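Local coordinates for protein lovastatin nonaketide synthase mokA (Monascus pilosus, PDB 6AD3) that forms the condensation domain of a type I iterative polyketide synthase that builds the nonaketide precursor of monacolin K (lovastatin) in nine steps, at residues K234-L242 with D361-F369; F433-A444 with Y466-T477. The protein carries 1 engineered substitution. One frame throughout, in Å; residues are numbered along the deposited sequence.

Contact 1: K234-L242 with D361-F369; sequences KHVPQFADL and DELAGMGFF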
loop_
_atom_site.group_PDB
_atom_site.type_symbol
_atom_site.label_atom_id
_atom_site.label_comp_id
_atom_site.label_asym_id
_atom_site.label_seq_id
_atom_site.Cartn_x
_atom_site.Cartn_y
_atom_site.Cartn_z
ATOM N N LYS A 234 -12.518 -22.797 12.638
ATOM C CA LYS A 234 -12.919 -22.131 13.880
ATOM C C LYS A 234 -11.806 -21.244 14.428
ATOM O O LYS A 234 -12.065 -20.231 15.056
ATOM C CB LYS A 234 -13.271 -23.179 14.940
ATOM C CG LYS A 234 -14.063 -22.620 16.106
ATOM C CD LYS A 234 -15.325 -21.898 15.623
ATOM C CE LYS A 234 -16.332 -21.695 16.748
ATOM N NZ LYS A 234 -16.753 -22.999 17.327
ATOM N N HIS A 235 -10.566 -21.671 14.232
ATOM C CA HIS A 235 -9.412 -20.931 14.704
ATOM C C HIS A 235 -9.285 -19.665 13.872
ATOM O O HIS A 235 -9.167 -19.738 12.644
ATOM C CB HIS A 235 -8.134 -21.761 14.553
ATOM C CG HIS A 235 -6.880 -20.966 14.751
ATOM N ND1 HIS A 235 -6.645 -20.228 15.891
ATOM C CD2 HIS A 235 -5.837 -20.713 13.916
ATOM C CE1 HIS A 235 -5.527 -19.535 15.748
ATOM N NE2 HIS A 235 -4.991 -19.853 14.577
ATOM N N VAL A 236 -9.228 -18.504 14.536
ATOM C CA VAL A 236 -9.007 -17.215 13.820
ATOM C C VAL A 236 -7.877 -16.470 14.479
ATOM O O VAL A 236 -7.924 -16.205 15.687
ATOM C CB VAL A 236 -10.306 -16.328 13.848
ATOM C CG1 VAL A 236 -10.083 -14.975 13.145
ATOM C CG2 VAL A 236 -11.454 -17.057 13.207
ATOM N N PRO A 237 -6.828 -16.167 13.733
ATOM C CA PRO A 237 -5.749 -15.397 14.304
ATOM C C PRO A 237 -6.134 -13.929 14.444
ATOM O O PRO A 237 -6.363 -13.240 13.457
ATOM C CB PRO A 237 -4.606 -15.596 13.314
ATOM C CG PRO A 237 -5.257 -15.912 12.039
ATOM C CD PRO A 237 -6.531 -16.619 12.362
ATOM N N GLN A 238 -6.271 -13.463 15.672
ATOM C CA GLN A 238 -6.842 -12.160 15.867
ATOM C C GLN A 238 -5.733 -11.095 15.855
ATOM O O GLN A 238 -4.619 -11.311 16.389
ATOM C CB GLN A 238 -7.614 -12.114 17.180
ATOM C CG GLN A 238 -8.754 -13.139 17.251
ATOM C CD GLN A 238 -9.893 -12.798 16.347
ATOM O OE1 GLN A 238 -9.902 -11.727 15.693
ATOM N NE2 GLN A 238 -10.936 -13.635 16.376
ATOM N N PHE A 239 -6.095 -9.893 15.388
ATOM C CA PHE A 239 -5.099 -8.836 15.146
ATOM C C PHE A 239 -4.333 -8.460 16.389
ATOM O O PHE A 239 -3.114 -8.382 16.379
ATOM C CB PHE A 239 -5.778 -7.610 14.557
ATOM C CG PHE A 239 -4.844 -6.499 14.272
ATOM C CD1 PHE A 239 -3.929 -6.619 13.238
ATOM C CD2 PHE A 239 -4.662 -5.498 15.207
ATOM C CE1 PHE A 239 -2.991 -5.609 12.995
ATOM C CE2 PHE A 239 -3.761 -4.464 14.966
ATOM C CZ PHE A 239 -2.927 -4.525 13.864
ATOM N N ALA A 240 -5.038 -8.232 17.505
ATOM C CA ALA A 240 -4.345 -7.754 18.713
ATOM C C ALA A 240 -3.320 -8.739 19.194
ATOM O O ALA A 240 -2.269 -8.338 19.699
ATOM C CB ALA A 240 -5.346 -7.442 19.814
ATOM N N ASP A 241 -3.662 -10.027 19.149
ATOM C CA ASP A 241 -2.714 -11.088 19.534
ATOM C C ASP A 241 -1.420 -10.998 18.709
ATOM O O ASP A 241 -0.298 -10.946 19.256
ATOM C CB ASP A 241 -3.381 -12.463 19.396
ATOM C CG ASP A 241 -4.549 -12.642 20.390
ATOM O OD1 ASP A 241 -4.443 -12.086 21.481
ATOM O OD2 ASP A 241 -5.536 -13.348 20.096
ATOM N N LEU A 242 -1.575 -10.872 17.407
ATOM C CA LEU A 242 -0.409 -10.790 16.528
ATOM C C LEU A 242 0.354 -9.501 16.729
ATOM O O LEU A 242 1.598 -9.498 16.736
ATOM C CB LEU A 242 -0.829 -10.949 15.064
ATOM C CG LEU A 242 -1.331 -12.324 14.688
ATOM C CD1 LEU A 242 -1.901 -12.316 13.283
ATOM C CD2 LEU A 242 -0.231 -13.366 14.825
ATOM N N ASP A 361 -0.574 -17.974 10.201
ATOM C CA ASP A 361 -1.527 -17.134 10.892
ATOM C C ASP A 361 -1.501 -15.682 10.408
ATOM O O ASP A 361 -2.525 -15.094 10.204
ATOM C CB ASP A 361 -1.346 -17.227 12.390
ATOM C CG ASP A 361 -2.043 -18.453 12.989
ATOM O OD1 ASP A 361 -2.767 -19.160 12.302
ATOM O OD2 ASP A 361 -1.877 -18.687 14.173
ATOM N N GLU A 362 -0.310 -15.136 10.210
ATOM C CA GLU A 362 -0.176 -13.779 9.698
ATOM C C GLU A 362 -0.801 -13.618 8.327
ATOM O O GLU A 362 -1.359 -12.606 8.023
ATOM C CB GLU A 362 1.297 -13.365 9.616
ATOM C CG GLU A 362 1.956 -13.303 10.972
ATOM C CD GLU A 362 3.472 -13.027 10.901
ATOM O OE1 GLU A 362 4.023 -12.771 11.978
ATOM O OE2 GLU A 362 4.126 -13.354 9.870
ATOM N N LEU A 363 -0.687 -14.641 7.481
ATOM C CA LEU A 363 -1.284 -14.583 6.168
ATOM C C LEU A 363 -2.805 -14.585 6.211
ATOM O O LEU A 363 -3.428 -13.974 5.355
ATOM C CB LEU A 363 -0.807 -15.749 5.305
ATOM C CG LEU A 363 0.651 -15.678 4.897
ATOM C CD1 LEU A 363 1.105 -17.078 4.398
ATOM C CD2 LEU A 363 0.847 -14.643 3.794
ATOM N N ALA A 364 -3.387 -15.315 7.174
ATOM C CA ALA A 364 -4.850 -15.508 7.267
ATOM C C ALA A 364 -5.558 -14.390 8.036
ATOM O O ALA A 364 -6.751 -14.183 7.886
ATOM C CB ALA A 364 -5.150 -16.855 7.905
ATOM N N GLY A 365 -4.797 -13.621 8.779
ATOM C CA GLY A 365 -5.366 -12.621 9.680
ATOM C C GLY A 365 -5.908 -11.400 8.919
ATOM O O GLY A 365 -5.509 -11.110 7.788
ATOM N N MET A 366 -6.782 -10.665 9.580
ATOM C CA MET A 366 -7.246 -9.388 9.103
ATOM C C MET A 366 -6.570 -8.276 9.893
ATOM O O MET A 366 -6.271 -8.430 11.076
ATOM C CB MET A 366 -8.770 -9.274 9.271
ATOM C CG MET A 366 -9.583 -10.360 8.607
ATOM S SD MET A 366 -9.433 -10.302 6.793
ATOM C CE MET A 366 -10.676 -11.516 6.351
ATOM N N GLY A 367 -6.352 -7.149 9.227
ATOM C CA GLY A 367 -5.928 -5.930 9.859
ATOM C C GLY A 367 -4.802 -5.267 9.069
ATOM O O GLY A 367 -4.603 -5.558 7.873
ATOM N N PHE A 368 -4.143 -4.313 9.707
ATOM C CA PHE A 368 -3.164 -3.454 9.062
ATOM C C PHE A 368 -1.755 -3.934 9.390
ATOM O O PHE A 368 -1.237 -3.646 10.464
ATOM C CB PHE A 368 -3.361 -2.004 9.508
ATOM C CG PHE A 368 -2.301 -1.061 9.047
ATOM C CD1 PHE A 368 -1.709 -1.200 7.808
ATOM C CD2 PHE A 368 -1.908 0.009 9.858
ATOM C CE1 PHE A 368 -0.794 -0.268 7.341
ATOM C CE2 PHE A 368 -0.981 0.937 9.393
ATOM C CZ PHE A 368 -0.402 0.774 8.150
ATOM N N PHE A 369 -1.209 -4.781 8.515
ATOM C CA PHE A 369 0.112 -5.414 8.736
ATOM C C PHE A 369 1.179 -4.814 7.853
ATOM O O PHE A 369 2.351 -4.935 8.158
ATOM C CB PHE A 369 0.059 -6.899 8.450
ATOM C CG PHE A 369 -0.726 -7.682 9.461
ATOM C CD1 PHE A 369 -0.126 -8.102 10.637
ATOM C CD2 PHE A 369 -2.086 -7.947 9.273
ATOM C CE1 PHE A 369 -0.847 -8.853 11.561
ATOM C CE2 PHE A 369 -2.795 -8.698 10.194
ATOM C CZ PHE A 369 -2.176 -9.173 11.316
HETATM O O HOH W 1 -4.974 -10.744 12.429
#
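Phe239 can be traced outward from its backbone as it crosses 361-369. Its CB lies 3.6 Å from Met366 O, with CG also near that oxygen; with CG anti to the backbone N (chi1 -180°), the ring then runs on past the CA of Gly367. CD1 meets CZ of Phe369 at 3.6 Å, while CE1 brings the ring edge to Phe368 O at 3.7 Å and the tip, CZ, stays beside the same oxygen. The edge of Phe239 faces the flat side of Phe369 in a T-shaped pair, with centroids 5.2 Å apart and planes at 70°. Leu242, one helical turn later, crosses Phe369 at about a right angle and puts its CD1 3.7 Å from Phe369 CZ.

The segment 361-369 takes in the end of the short helix 360-364 and the loop after it, between strands 348-354 and 371-377, a position consistent with the floor loop of condensation domains. The backbone N of Phe369 is hydrogen-bonded to OD2 of Asp212, which sits in a sequence resembling the family's HHxxxDG motif.

Toward the other end, the ring of Pro237 packs on the last helical turn, its CG 3.4 Å from Asp361 O. Beyond it, NE2 of His235 donates to Asp361 OD1 at 3.3 Å, on the syn side but 35° out of the carboxylate plane; a second, weak bond goes to OD2. Water 1 bridges the backbones near the Phe369 ring edge by donating to Pro237 O and Met366 O, 3.0 Å from each.

Contact 2: F433-A444 with Y466-T477; sequences FQAVFDYKQGQA and YDVVLEMSDDPT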
loop_
_atom_site.group_PDB
_atom_site.type_symbol
_atom_site.label_atom_id
_atom_site.label_comp_id
_atom_site.label_asym_id
_atom_site.label_seq_id
_atom_site.Cartn_x
_atom_site.Cartn_y
_atom_site.Cartn_z
ATOM N N PHE A 433 13.004 8.392 2.840
ATOM C CA PHE A 433 12.881 8.047 1.429
ATOM C C PHE A 433 11.702 8.770 0.823
ATOM O O PHE A 433 10.705 8.997 1.514
ATOM C CB PHE A 433 12.736 6.521 1.226
ATOM C CG PHE A 433 11.664 5.871 2.075
ATOM C CD1 PHE A 433 11.903 5.567 3.416
ATOM C CD2 PHE A 433 10.393 5.583 1.553
ATOM C CE1 PHE A 433 10.923 4.984 4.201
ATOM C CE2 PHE A 433 9.419 5.026 2.348
ATOM C CZ PHE A 433 9.675 4.721 3.675
ATOM N N GLN A 434 11.803 9.089 -0.478
ATOM C CA GLN A 434 10.784 9.910 -1.145
ATOM C C GLN A 434 10.176 9.186 -2.349
ATOM O O GLN A 434 9.290 9.708 -2.998
ATOM C CB GLN A 434 11.367 11.250 -1.604
ATOM C CG GLN A 434 11.850 12.114 -0.439
ATOM C CD GLN A 434 13.193 11.698 0.141
ATOM O OE1 GLN A 434 14.175 11.445 -0.580
ATOM N NE2 GLN A 434 13.250 11.630 1.461
ATOM N N ALA A 435 10.631 7.972 -2.581
ATOM C CA ALA A 435 10.088 7.095 -3.601
ATOM C C ALA A 435 9.647 5.775 -2.965
ATOM O O ALA A 435 10.348 5.210 -2.111
ATOM C CB ALA A 435 11.160 6.795 -4.641
ATOM N N VAL A 436 8.545 5.224 -3.472
ATOM C CA VAL A 436 8.049 3.919 -3.029
ATOM C C VAL A 436 7.782 3.037 -4.242
ATOM O O VAL A 436 7.314 3.519 -5.277
ATOM C CB VAL A 436 6.760 4.076 -2.185
ATOM C CG1 VAL A 436 6.014 2.748 -2.000
ATOM C CG2 VAL A 436 7.079 4.690 -0.828
ATOM N N PHE A 437 7.976 1.730 -4.036
ATOM C CA PHE A 437 7.680 0.691 -4.987
ATOM C C PHE A 437 6.826 -0.372 -4.297
ATOM O O PHE A 437 7.224 -0.954 -3.273
ATOM C CB PHE A 437 8.972 0.050 -5.503
ATOM C CG PHE A 437 8.739 -1.076 -6.515
ATOM C CD1 PHE A 437 8.256 -0.790 -7.771
ATOM C CD2 PHE A 437 8.956 -2.402 -6.190
ATOM C CE1 PHE A 437 8.021 -1.795 -8.701
ATOM C CE2 PHE A 437 8.813 -3.403 -7.153
ATOM C CZ PHE A 437 8.326 -3.104 -8.392
ATOM N N ASP A 438 5.664 -0.651 -4.857
ATOM C CA ASP A 438 4.723 -1.607 -4.253
ATOM C C ASP A 438 4.243 -2.570 -5.312
ATOM O O ASP A 438 3.500 -2.186 -6.231
ATOM C CB ASP A 438 3.544 -0.851 -3.627
ATOM C CG ASP A 438 2.528 -1.775 -2.922
ATOM O OD1 ASP A 438 2.555 -2.974 -3.183
ATOM O OD2 ASP A 438 1.812 -1.275 -2.011
ATOM N N TYR A 439 4.686 -3.829 -5.195
ATOM C CA TYR A 439 4.390 -4.858 -6.190
ATOM C C TYR A 439 3.631 -5.995 -5.507
ATOM O O TYR A 439 4.000 -6.441 -4.415
ATOM C CB TYR A 439 5.700 -5.392 -6.773
ATOM C CG TYR A 439 5.599 -6.670 -7.574
ATOM C CD1 TYR A 439 5.510 -7.907 -6.951
ATOM C CD2 TYR A 439 5.595 -6.632 -8.948
ATOM C CE1 TYR A 439 5.469 -9.085 -7.685
ATOM C CE2 TYR A 439 5.604 -7.814 -9.696
ATOM C CZ TYR A 439 5.573 -9.034 -9.036
ATOM O OH TYR A 439 5.472 -10.208 -9.782
ATOM N N LYS A 440 2.548 -6.391 -6.125
ATOM C CA LYS A 440 1.792 -7.566 -5.688
ATOM C C LYS A 440 1.412 -8.496 -6.846
ATOM O O LYS A 440 1.305 -8.066 -8.000
ATOM C CB LYS A 440 0.570 -7.124 -4.902
ATOM C CG LYS A 440 -0.578 -6.645 -5.769
ATOM C CD LYS A 440 -1.758 -6.203 -4.931
ATOM C CE LYS A 440 -2.858 -5.706 -5.876
ATOM N NZ LYS A 440 -4.074 -5.319 -5.173
ATOM N N GLN A 441 1.328 -9.807 -6.533
ATOM C CA GLN A 441 1.133 -10.856 -7.527
ATOM C C GLN A 441 -0.149 -11.690 -7.366
ATOM O O GLN A 441 -0.367 -12.611 -8.119
ATOM C CB GLN A 441 2.301 -11.829 -7.403
ATOM C CG GLN A 441 3.231 -11.845 -8.540
ATOM C CD GLN A 441 4.249 -12.980 -8.387
ATOM O OE1 GLN A 441 4.526 -13.687 -9.323
ATOM N NE2 GLN A 441 4.767 -13.158 -7.176
ATOM N N GLY A 442 -1.041 -11.322 -6.471
ATOM C CA GLY A 442 -2.257 -12.149 -6.259
ATOM C C GLY A 442 -3.075 -12.497 -7.513
ATOM O O GLY A 442 -2.995 -11.846 -8.539
ATOM N N GLN A 443 -3.976 -13.446 -7.375
ATOM C CA GLN A 443 -5.029 -13.596 -8.360
ATOM C C GLN A 443 -6.317 -13.034 -7.823
ATOM O O GLN A 443 -6.928 -13.619 -6.917
ATOM C CB GLN A 443 -5.214 -15.074 -8.749
ATOM C CG GLN A 443 -4.321 -15.545 -9.885
ATOM C CD GLN A 443 -4.340 -17.056 -10.014
ATOM O OE1 GLN A 443 -5.206 -17.620 -10.701
ATOM N NE2 GLN A 443 -3.507 -17.727 -9.222
ATOM N N ALA A 444 -6.737 -11.900 -8.409
ATOM C CA ALA A 444 -8.023 -11.249 -8.098
ATOM C C ALA A 444 -9.194 -12.247 -8.084
ATOM O O ALA A 444 -10.043 -12.193 -7.224
ATOM C CB ALA A 444 -8.310 -10.126 -9.108
ATOM N N TYR A 466 4.974 10.621 -0.261
ATOM C CA TYR A 466 6.101 10.313 -1.149
ATOM C C TYR A 466 6.018 11.039 -2.512
ATOM O O TYR A 466 4.963 11.079 -3.139
ATOM C CB TYR A 466 6.196 8.787 -1.322
ATOM C CG TYR A 466 6.382 8.108 -0.001
ATOM C CD1 TYR A 466 7.577 8.232 0.708
ATOM C CD2 TYR A 466 5.326 7.463 0.629
ATOM C CE1 TYR A 466 7.711 7.749 1.999
ATOM C CE2 TYR A 466 5.474 6.944 1.907
ATOM C CZ TYR A 466 6.661 7.128 2.602
ATOM O OH TYR A 466 6.804 6.671 3.874
ATOM N N ASP A 467 7.170 11.524 -3.000
ATOM C CA ASP A 467 7.226 12.269 -4.264
ATOM C C ASP A 467 6.729 11.407 -5.418
ATOM O O ASP A 467 6.013 11.895 -6.280
ATOM C CB ASP A 467 8.644 12.742 -4.576
ATOM C CG ASP A 467 9.088 13.933 -3.731
ATOM O OD1 ASP A 467 8.472 14.249 -2.706
ATOM O OD2 ASP A 467 10.061 14.576 -4.144
ATOM N N VAL A 468 7.170 10.150 -5.459
ATOM C CA VAL A 468 6.858 9.250 -6.553
ATOM C C VAL A 468 6.575 7.857 -6.003
ATOM O O VAL A 468 7.268 7.365 -5.117
ATOM C CB VAL A 468 8.009 9.196 -7.601
ATOM C CG1 VAL A 468 9.302 8.895 -6.946
ATOM C CG2 VAL A 468 7.705 8.199 -8.723
ATOM N N VAL A 469 5.461 7.313 -6.437
ATOM C CA VAL A 469 5.026 6.005 -6.020
ATOM C C VAL A 469 4.675 5.225 -7.271
ATOM O O VAL A 469 3.827 5.665 -8.085
ATOM C CB VAL A 469 3.839 6.061 -5.081
ATOM C CG1 VAL A 469 3.421 4.637 -4.660
ATOM C CG2 VAL A 469 4.124 6.926 -3.847
ATOM N N LEU A 470 5.246 4.032 -7.386
ATOM C CA LEU A 470 4.896 3.084 -8.425
ATOM C C LEU A 470 4.249 1.866 -7.749
ATOM O O LEU A 470 4.892 1.192 -6.916
ATOM C CB LEU A 470 6.141 2.643 -9.206
ATOM C CG LEU A 470 5.965 1.441 -10.138
ATOM C CD1 LEU A 470 4.911 1.726 -11.171
ATOM C CD2 LEU A 470 7.268 1.095 -10.841
ATOM N N GLU A 471 2.956 1.650 -8.023
ATOM C CA GLU A 471 2.244 0.490 -7.526
ATOM C C GLU A 471 1.927 -0.393 -8.725
ATOM O O GLU A 471 1.595 0.134 -9.781
ATOM C CB GLU A 471 0.906 0.886 -6.902
ATOM C CG GLU A 471 1.013 1.804 -5.729
ATOM C CD GLU A 471 -0.324 2.184 -5.172
ATOM O OE1 GLU A 471 -0.412 3.247 -4.508
ATOM O OE2 GLU A 471 -1.239 1.320 -5.242
ATOM N N MET A 472 2.193 -1.699 -8.608
ATOM C CA MET A 472 1.947 -2.645 -9.688
ATOM C C MET A 472 1.161 -3.826 -9.173
ATOM O O MET A 472 1.436 -4.327 -8.062
ATOM C CB MET A 472 3.255 -3.240 -10.197
ATOM C CG MET A 472 4.174 -2.348 -10.878
ATOM S SD MET A 472 5.553 -3.396 -11.413
ATOM C CE MET A 472 4.723 -4.685 -12.398
ATOM N N SER A 473 0.282 -4.348 -10.025
ATOM C CA SER A 473 -0.296 -5.679 -9.853
ATOM C C SER A 473 0.241 -6.545 -10.975
ATOM O O SER A 473 0.278 -6.137 -12.122
ATOM C CB SER A 473 -1.829 -5.624 -9.913
ATOM O OG SER A 473 -2.358 -4.911 -8.771
ATOM N N ASP A 474 0.545 -7.786 -10.647
ATOM C CA ASP A 474 1.058 -8.745 -11.626
ATOM C C ASP A 474 0.263 -10.040 -11.408
ATOM O O ASP A 474 0.801 -11.057 -10.958
ATOM C CB ASP A 474 2.555 -8.938 -11.394
ATOM C CG ASP A 474 3.206 -9.901 -12.378
ATOM O OD1 ASP A 474 2.560 -10.247 -13.360
ATOM O OD2 ASP A 474 4.395 -10.242 -12.160
ATOM N N ASP A 475 -1.012 -9.990 -11.752
ATOM C CA ASP A 475 -1.928 -11.143 -11.604
ATOM C C ASP A 475 -1.571 -12.111 -12.738
ATOM O O ASP A 475 -1.502 -11.694 -13.887
ATOM C CB ASP A 475 -3.376 -10.642 -11.747
ATOM C CG ASP A 475 -4.406 -11.728 -11.599
ATOM O OD1 ASP A 475 -4.119 -12.872 -11.995
ATOM O OD2 ASP A 475 -5.489 -11.410 -11.085
ATOM N N PRO A 476 -1.219 -13.360 -12.396
ATOM C CA PRO A 476 -0.567 -14.243 -13.401
ATOM C C PRO A 476 -1.460 -14.587 -14.562
ATOM O O PRO A 476 -0.980 -15.120 -15.586
ATOM C CB PRO A 476 -0.229 -15.520 -12.594
ATOM C CG PRO A 476 -1.002 -15.414 -11.310
ATOM C CD PRO A 476 -1.108 -13.928 -11.044
ATOM N N THR A 477 -2.750 -14.303 -14.420
ATOM C CA THR A 477 -3.718 -14.570 -15.477
ATOM C C THR A 477 -4.154 -13.322 -16.236
ATOM O O THR A 477 -5.062 -13.387 -17.034
ATOM C CB THR A 477 -4.998 -15.260 -14.926
ATOM O OG1 THR A 477 -5.779 -14.323 -14.160
ATOM C CG2 THR A 477 -4.633 -16.485 -14.049
#
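With CG anti to the backbone N in both Tyr439 (chi1 166°) and Asp474 (chi1 -179°), the phenol reaches along the sheet and its OH donates to Asp474 OD2 at 2.6 Å, on the anti side of the carboxylate. At the opposite end, Val436 has CG2 anti to the carbonyl carbon, which sets this methyl over the Tyr466 ring, 3.6 Å from its centroid and 16° off the normal, a CH-pi contact. Phe433 lies nearly parallel to Tyr466 but displaced, with little of one ring over the other. Met472 SD makes two Met-aromatic contacts, oblique to the Phe437 ring (4.0 Å from Phe437 CE1) and at the edge of the Tyr439 ring (4.1 Å from Tyr439 CD2). Leu470 CD2 meets the Phe437 ring edge at 3.7 Å, and helix 327-343 covers this face. On the other face, Asp438 forms a salt bridge with Arg461 and Glu471 one with Lys485. Past the strands, Asp475 OD2 accepts Ala444 N at 3.0 Å, while its OD1 closes an Asx turn with Thr477 N. Backbone hydrogen bonds alternating between the two strands, such as Leu470 N to Val436 O at 3.0 Å, define a parallel ladder at the centre of a six-stranded mixed sheet, as in the C-terminal lobe of the chloramphenicol acetyltransferase-like condensation fold.

Overall arrangement
Both segments of contact 1 come earlier in the chain than either segment of contact 2, within one condensation domain, with centres 23 Å apart and nearest atoms about 10 Å apart; they do not touch. The sheet of contact 2 nevertheless ties them together: its strands 348-354 and 371-377 bracket 361-369, and strand 348-354 lies directly beside 435-440. Contact 1 thus joins an excursion from that sheet to the start of helix 239-251. Between the segments of contact 2, strand 453-460 instead leaves to pair with 100-107 in the five-stranded sheet. These two crossings are consistent with the floor loop and latch that link the lobes of condensation domains.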